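PDB 4W5K: aspartate aminotransferase, mitochondrial from Trypanosoma brucei brucei, which probably transfers amino groups between aspartate and 2-oxoglutarate with the help of pyridoxal 5'-phosphate, working as a homodimer. Local coordinates for residues K153-A158 with H189-Q194; V175-H180 with F225-L230. The protein carries 1 engineered substitution. All coordinates share one frame; numbering follows the deposited sequence. Where two conformers were deposited one is given.

Overall arrangement
Helix 189-201 joins the two contacts. In interaction 1 its outer side meets L155 of strand 154-155 and L157 at the start of helix 157-166. Its W192 packs on V226 of interaction 2, where the end of strand 172-176 meets helix 225-230, and its H189 and R193 lie against F225. The centres are 12 Å apart, and W192 CE2 comes to 3.4 Å from V226 CG2. D-malate sits beside both, its pocket made by H189 and R193 of the first and F225 of the second. H176 of interaction 2 touches the cofactor, while the side chain of A177 stays about 9 Å from pyridoxal phosphate. Surface packing in interaction 1 thus passes into buried packing in interaction 2.

Interaction 1 of 2, residues K153-A158 with H189-Q194; sequences KGLNLA and HDDWRQ. Unlike the reference sequence in segment 153-158: L155 (reference Phe). With MLT (D-malate), chain D; EDO (1,2-ethanediol), chain E.
L157 meets D191 and Q194 with the end of its side chain, a simple example of a leucine laid against the flank of a neighbouring helix. From CB, which is directed toward helix 189-201, CG swings away from the backbone N (chi1 -176°) and carries both methyls to the facing residues. CB and CG make no close approach themselves. CD1 reaches D191 CB at 4.1 Å, one hydrocarbon group against another. CD2 does more: it lies 3.5 Å from D191 OD1 and 3.6 Å from Q194 OE1, and so fits between a carboxylate and an amide one helical turn apart. The leucine passes D191 obliquely and Q194 at roughly a right angle. The other oxygen of the carboxylate has an apolar neighbour too, since L155 CD2 approaches D191 OD2 to 3.6 Å, the two side chains coming from opposite directions.

The contact links the short edge strand 154-155 of the large mixed sheet, and the start of helix 157-166, to the start of helix 189-201. N156 is the N-cap of the former helix, its OD1 taking the amide of G159, while T188 OG1 accepts from the amide of D191 in the latter. Further round the same helix, in the conformer given, R193 NH1 makes a salt bridge to D190 OD1. H189 ND1 and R193 NH2 bind D-malate, although the shortest of those distances are doubtful.

Across the contact, methyl groups mostly face oxygens, so van der Waals packing carries it; D191 OD2 finds its hydrogen bond in a residue flanking the segments. Partial cover by leucine methyls would probably make the carboxylate of D191 somewhat costlier to charge, an effect that this bond and the nearby helix N-terminus would tend to offset.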
# COMPACT_ATOMS: atom_id res chain seq x y z
N LYS A 153 -34.14 6.11 -12.49
CA LYS A 153 -32.91 6.37 -11.72
C LYS A 153 -32.95 5.59 -10.41
O LYS A 153 -32.54 6.09 -9.36
CB LYS A 153 -32.70 7.88 -11.45
CG LYS A 153 -32.79 8.77 -12.71
CD LYS A 153 -34.23 9.35 -12.89
CE LYS A 153 -34.54 9.62 -14.36
NZ LYS A 153 -35.76 10.48 -14.56
N GLY A 154 -33.45 4.35 -10.49
CA GLY A 154 -33.65 3.49 -9.33
C GLY A 154 -33.28 2.06 -9.66
O GLY A 154 -32.55 1.82 -10.63
N LEU A 155 -33.78 1.12 -8.86
CA LEU A 155 -33.39 -0.29 -8.96
C LEU A 155 -34.22 -1.10 -9.95
O LEU A 155 -35.43 -0.90 -10.08
CB LEU A 155 -33.48 -0.95 -7.58
CG LEU A 155 -33.00 -2.38 -7.42
CD1 LEU A 155 -31.48 -2.45 -7.60
CD2 LEU A 155 -33.42 -2.93 -6.05
N ASN A 156 -33.55 -2.01 -10.66
CA ASN A 156 -34.27 -3.00 -11.47
C ASN A 156 -34.09 -4.37 -10.79
O ASN A 156 -33.26 -5.18 -11.20
CB ASN A 156 -33.75 -3.02 -12.93
CG ASN A 156 -34.35 -4.15 -13.76
OD1 ASN A 156 -35.32 -4.80 -13.36
ND2 ASN A 156 -33.77 -4.39 -14.94
N LEU A 157 -34.88 -4.60 -9.74
CA LEU A 157 -34.75 -5.83 -8.96
C LEU A 157 -35.09 -7.09 -9.77
O LEU A 157 -34.36 -8.07 -9.69
CB LEU A 157 -35.63 -5.80 -7.70
CG LEU A 157 -35.46 -7.04 -6.80
CD1 LEU A 157 -34.03 -7.16 -6.27
CD2 LEU A 157 -36.44 -7.03 -5.64
N ALA A 158 -36.20 -7.09 -10.51
CA ALA A 158 -36.58 -8.27 -11.29
C ALA A 158 -35.43 -8.66 -12.23
O ALA A 158 -35.10 -9.85 -12.38
CB ALA A 158 -37.85 -8.02 -12.08
N HIS A 189 -33.68 -3.95 2.58
CA HIS A 189 -33.39 -5.25 3.19
C HIS A 189 -34.32 -6.35 2.67
O HIS A 189 -33.85 -7.48 2.50
CB HIS A 189 -33.44 -5.17 4.72
CG HIS A 189 -32.28 -4.41 5.29
ND1 HIS A 189 -32.01 -4.36 6.65
CD2 HIS A 189 -31.33 -3.67 4.69
CE1 HIS A 189 -30.92 -3.63 6.84
NE2 HIS A 189 -30.48 -3.21 5.67
N ASP A 190 -35.60 -6.04 2.43
CA ASP A 190 -36.52 -6.97 1.75
C ASP A 190 -35.92 -7.43 0.41
O ASP A 190 -35.97 -8.62 0.08
CB ASP A 190 -37.89 -6.33 1.45
CG ASP A 190 -38.84 -6.32 2.65
OD1 ASP A 190 -38.53 -6.93 3.69
OD2 ASP A 190 -39.92 -5.66 2.53
N ASP A 191 -35.42 -6.49 -0.38
CA ASP A 191 -34.88 -6.83 -1.70
C ASP A 191 -33.65 -7.71 -1.55
O ASP A 191 -33.48 -8.69 -2.29
CB ASP A 191 -34.48 -5.59 -2.51
CG ASP A 191 -35.64 -4.61 -2.76
OD1 ASP A 191 -36.83 -5.01 -2.76
OD2 ASP A 191 -35.30 -3.43 -2.99
N TRP A 192 -32.78 -7.35 -0.61
CA TRP A 192 -31.57 -8.14 -0.39
C TRP A 192 -31.91 -9.55 0.06
O TRP A 192 -31.20 -10.51 -0.29
CB TRP A 192 -30.68 -7.46 0.65
CG TRP A 192 -29.85 -6.33 0.13
CD1 TRP A 192 -29.87 -5.04 0.60
CD2 TRP A 192 -28.84 -6.37 -0.89
NE1 TRP A 192 -28.96 -4.28 -0.08
CE2 TRP A 192 -28.31 -5.06 -0.99
CE3 TRP A 192 -28.34 -7.38 -1.73
CZ2 TRP A 192 -27.28 -4.73 -1.89
CZ3 TRP A 192 -27.32 -7.05 -2.64
CH2 TRP A 192 -26.80 -5.74 -2.70
N ARG A 193 -32.99 -9.73 0.81
CA ARG A 193 -33.37 -11.07 1.23
C ARG A 193 -33.66 -11.91 -0.01
O ARG A 193 -33.26 -13.08 -0.08
CB ARG A 193 -34.56 -11.04 2.19
CG ARG A 193 -34.12 -10.80 3.63
CD ARG A 193 -35.28 -10.83 4.61
NE ARG A 193 -36.00 -9.57 4.64
CZ ARG A 193 -35.72 -8.55 5.45
NH1 ARG A 193 -36.46 -7.43 5.39
NH2 ARG A 193 -34.73 -8.64 6.32
N GLN A 194 -34.31 -11.32 -1.01
CA GLN A 194 -34.55 -12.08 -2.25
C GLN A 194 -33.25 -12.38 -2.99
O GLN A 194 -33.08 -13.51 -3.51
CB GLN A 194 -35.49 -11.33 -3.20
CG GLN A 194 -36.86 -11.08 -2.62
CD GLN A 194 -37.83 -10.66 -3.69
OE1 GLN A 194 -38.23 -9.50 -3.77
NE2 GLN A 194 -38.22 -11.60 -4.54
C1 MLT D . -33.48 -7.16 8.96
O1 MLT D . -33.81 -6.80 7.80
O2 MLT D . -33.75 -8.31 9.39
C2 MLT D . -32.71 -6.18 9.84
O3 MLT D . -32.51 -5.05 9.05
C1 EDO E . -34.35 14.11 -14.36
O1 EDO E . -33.81 12.94 -13.75
C2 EDO E . -35.68 14.42 -13.68
O2 EDO E . -36.51 13.25 -13.71

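Interaction 2 of 2, residues V175-H180 with F225-L230; sequences VHACAH and FVPRHL. With MLT (D-malate), chain D.
V175 and V226 meet methyl to methyl, their side chains crossing at a slant, with V175 CG2 4.1 Å from V226 CG1. Both CB atoms are directed at the opposing segment. In V226 the CG1 branch lies trans to the backbone N (chi1 169°), which turns it to V175, while CG2 is left facing the main chain of A177, 3.9 Å from A177 O. One beta-branched residue therefore covers two places on segment 175-180. A177 and P227 meet less closely, A177 CB standing 4.5 Å from P227 CD on the proline ring.

A water completes the joint: it donates to A177 O at 2.7 Å and accepts from V226 N at 3.0 Å, giving a partner to an amide in the first turn of the helix. This lies where a parallel strand in the large-domain sheet of the aspartate aminotransferase fold gives way to a loop. Strand 172-176 is followed by helix 189-201 and then by the adjacent strand 205-210, a beta-alpha-beta crossover, and V175 bonds through its backbone to F207 and D209. W192 of the crossover helix packs on V226 as well.

F225 leads the other way. With its ring swung away from the backbone N (chi1 177°), CE1 comes to 3.5 Å from O1 of D-malate, in an oblique approach. H229, one turn on, lies against it, H229 CB over one face of the F225 ring and F225 CZ 3.6 Å above the imidazole plane. On the strand, H176 points away from the helix segment and touches pyridoxal phosphate, with H180 CD2 over the centre of one face of its ring at a height of 3.4 Å.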
# COMPACT_ATOMS: atom_id res chain seq x y z
N VAL A 175 -21.27 -7.32 -5.09
CA VAL A 175 -22.41 -6.47 -4.69
C VAL A 175 -21.90 -5.34 -3.80
O VAL A 175 -20.97 -5.54 -3.01
CB VAL A 175 -23.51 -7.26 -3.94
CG1 VAL A 175 -24.15 -8.34 -4.85
CG2 VAL A 175 -23.00 -7.86 -2.62
N HIS A 176 -22.51 -4.16 -3.92
CA HIS A 176 -22.16 -3.04 -3.02
C HIS A 176 -23.05 -3.16 -1.76
O HIS A 176 -24.26 -3.30 -1.89
CB HIS A 176 -22.41 -1.68 -3.69
CG HIS A 176 -21.63 -1.44 -4.94
ND1 HIS A 176 -21.09 -0.20 -5.24
CD2 HIS A 176 -21.31 -2.25 -5.99
CE1 HIS A 176 -20.47 -0.26 -6.41
NE2 HIS A 176 -20.59 -1.49 -6.88
N ALA A 177 -22.48 -3.09 -0.56
CA ALA A 177 -23.26 -3.30 0.66
C ALA A 177 -24.33 -2.23 0.87
O ALA A 177 -25.42 -2.52 1.36
CB ALA A 177 -22.34 -3.35 1.87
N CYS A 178 -23.98 -1.00 0.52
CA CYS A 178 -24.84 0.19 0.66
C CYS A 178 -24.12 1.36 0.05
O CYS A 178 -22.91 1.29 -0.23
CB CYS A 178 -25.21 0.50 2.11
SG CYS A 178 -23.83 0.59 3.28
N ALA A 179 -24.87 2.45 -0.16
CA ALA A 179 -24.39 3.60 -0.91
C ALA A 179 -23.68 3.18 -2.20
O ALA A 179 -22.50 3.49 -2.43
CB ALA A 179 -23.48 4.51 -0.02
N HIS A 180 -24.43 2.47 -3.05
CA HIS A 180 -23.91 2.10 -4.35
C HIS A 180 -23.23 3.28 -5.05
O HIS A 180 -23.78 4.39 -5.11
CB HIS A 180 -25.05 1.55 -5.21
CG HIS A 180 -24.61 1.12 -6.57
ND1 HIS A 180 -24.66 1.95 -7.67
CD2 HIS A 180 -24.11 -0.06 -7.02
CE1 HIS A 180 -24.21 1.31 -8.73
NE2 HIS A 180 -23.87 0.09 -8.36
N PHE A 225 -25.95 -5.08 6.90
CA PHE A 225 -26.91 -6.17 6.73
C PHE A 225 -26.46 -7.20 5.68
O PHE A 225 -26.56 -8.41 5.92
CB PHE A 225 -28.30 -5.60 6.34
CG PHE A 225 -29.32 -6.66 6.07
CD1 PHE A 225 -29.87 -7.37 7.12
CD2 PHE A 225 -29.69 -6.98 4.78
CE1 PHE A 225 -30.82 -8.38 6.87
CE2 PHE A 225 -30.60 -7.99 4.53
CZ PHE A 225 -31.19 -8.68 5.58
N VAL A 226 -25.96 -6.75 4.54
CA VAL A 226 -25.66 -7.70 3.47
C VAL A 226 -24.57 -8.74 3.85
O VAL A 226 -24.81 -9.94 3.68
CB VAL A 226 -25.29 -6.94 2.17
CG1 VAL A 226 -24.71 -7.88 1.14
CG2 VAL A 226 -26.56 -6.28 1.61
N PRO A 227 -23.42 -8.32 4.40
CA PRO A 227 -22.46 -9.37 4.79
C PRO A 227 -22.92 -10.19 6.01
O PRO A 227 -22.70 -11.40 6.08
CB PRO A 227 -21.18 -8.58 5.11
CG PRO A 227 -21.66 -7.19 5.40
CD PRO A 227 -22.84 -6.97 4.51
N ARG A 228 -23.61 -9.55 6.95
CA ARG A 228 -24.08 -10.30 8.10
C ARG A 228 -25.15 -11.33 7.72
O ARG A 228 -25.20 -12.44 8.28
CB ARG A 228 -24.61 -9.34 9.17
CG ARG A 228 -23.52 -8.47 9.73
CD ARG A 228 -24.00 -7.62 10.89
NE ARG A 228 -22.94 -6.68 11.28
CZ ARG A 228 -23.05 -5.80 12.28
NH1 ARG A 228 -24.16 -5.76 13.01
NH2 ARG A 228 -22.04 -4.98 12.55
N HIS A 229 -25.99 -10.99 6.76
CA HIS A 229 -27.05 -11.89 6.35
C HIS A 229 -26.46 -13.07 5.54
O HIS A 229 -26.89 -14.24 5.68
CB HIS A 229 -28.11 -11.12 5.55
CG HIS A 229 -29.32 -11.92 5.19
ND1 HIS A 229 -30.28 -12.28 6.12
CD2 HIS A 229 -29.75 -12.40 4.00
CE1 HIS A 229 -31.24 -12.95 5.51
NE2 HIS A 229 -30.95 -13.04 4.23
N LEU A 230 -25.47 -12.77 4.70
CA LEU A 230 -24.89 -13.80 3.83
C LEU A 230 -23.97 -14.75 4.56
O LEU A 230 -23.81 -15.91 4.14
CB LEU A 230 -24.11 -13.16 2.67
CG LEU A 230 -24.97 -12.72 1.49
CD1 LEU A 230 -24.19 -11.73 0.63
CD2 LEU A 230 -25.46 -13.93 0.70
C1 MLT D . -33.48 -7.16 8.96
O1 MLT D . -33.81 -6.80 7.80
O2 MLT D . -33.75 -8.31 9.39
C2 MLT D . -32.71 -6.18 9.84
O3 MLT D . -32.51 -5.05 9.05
O HOH W 1 -25.86 -3.82 3.72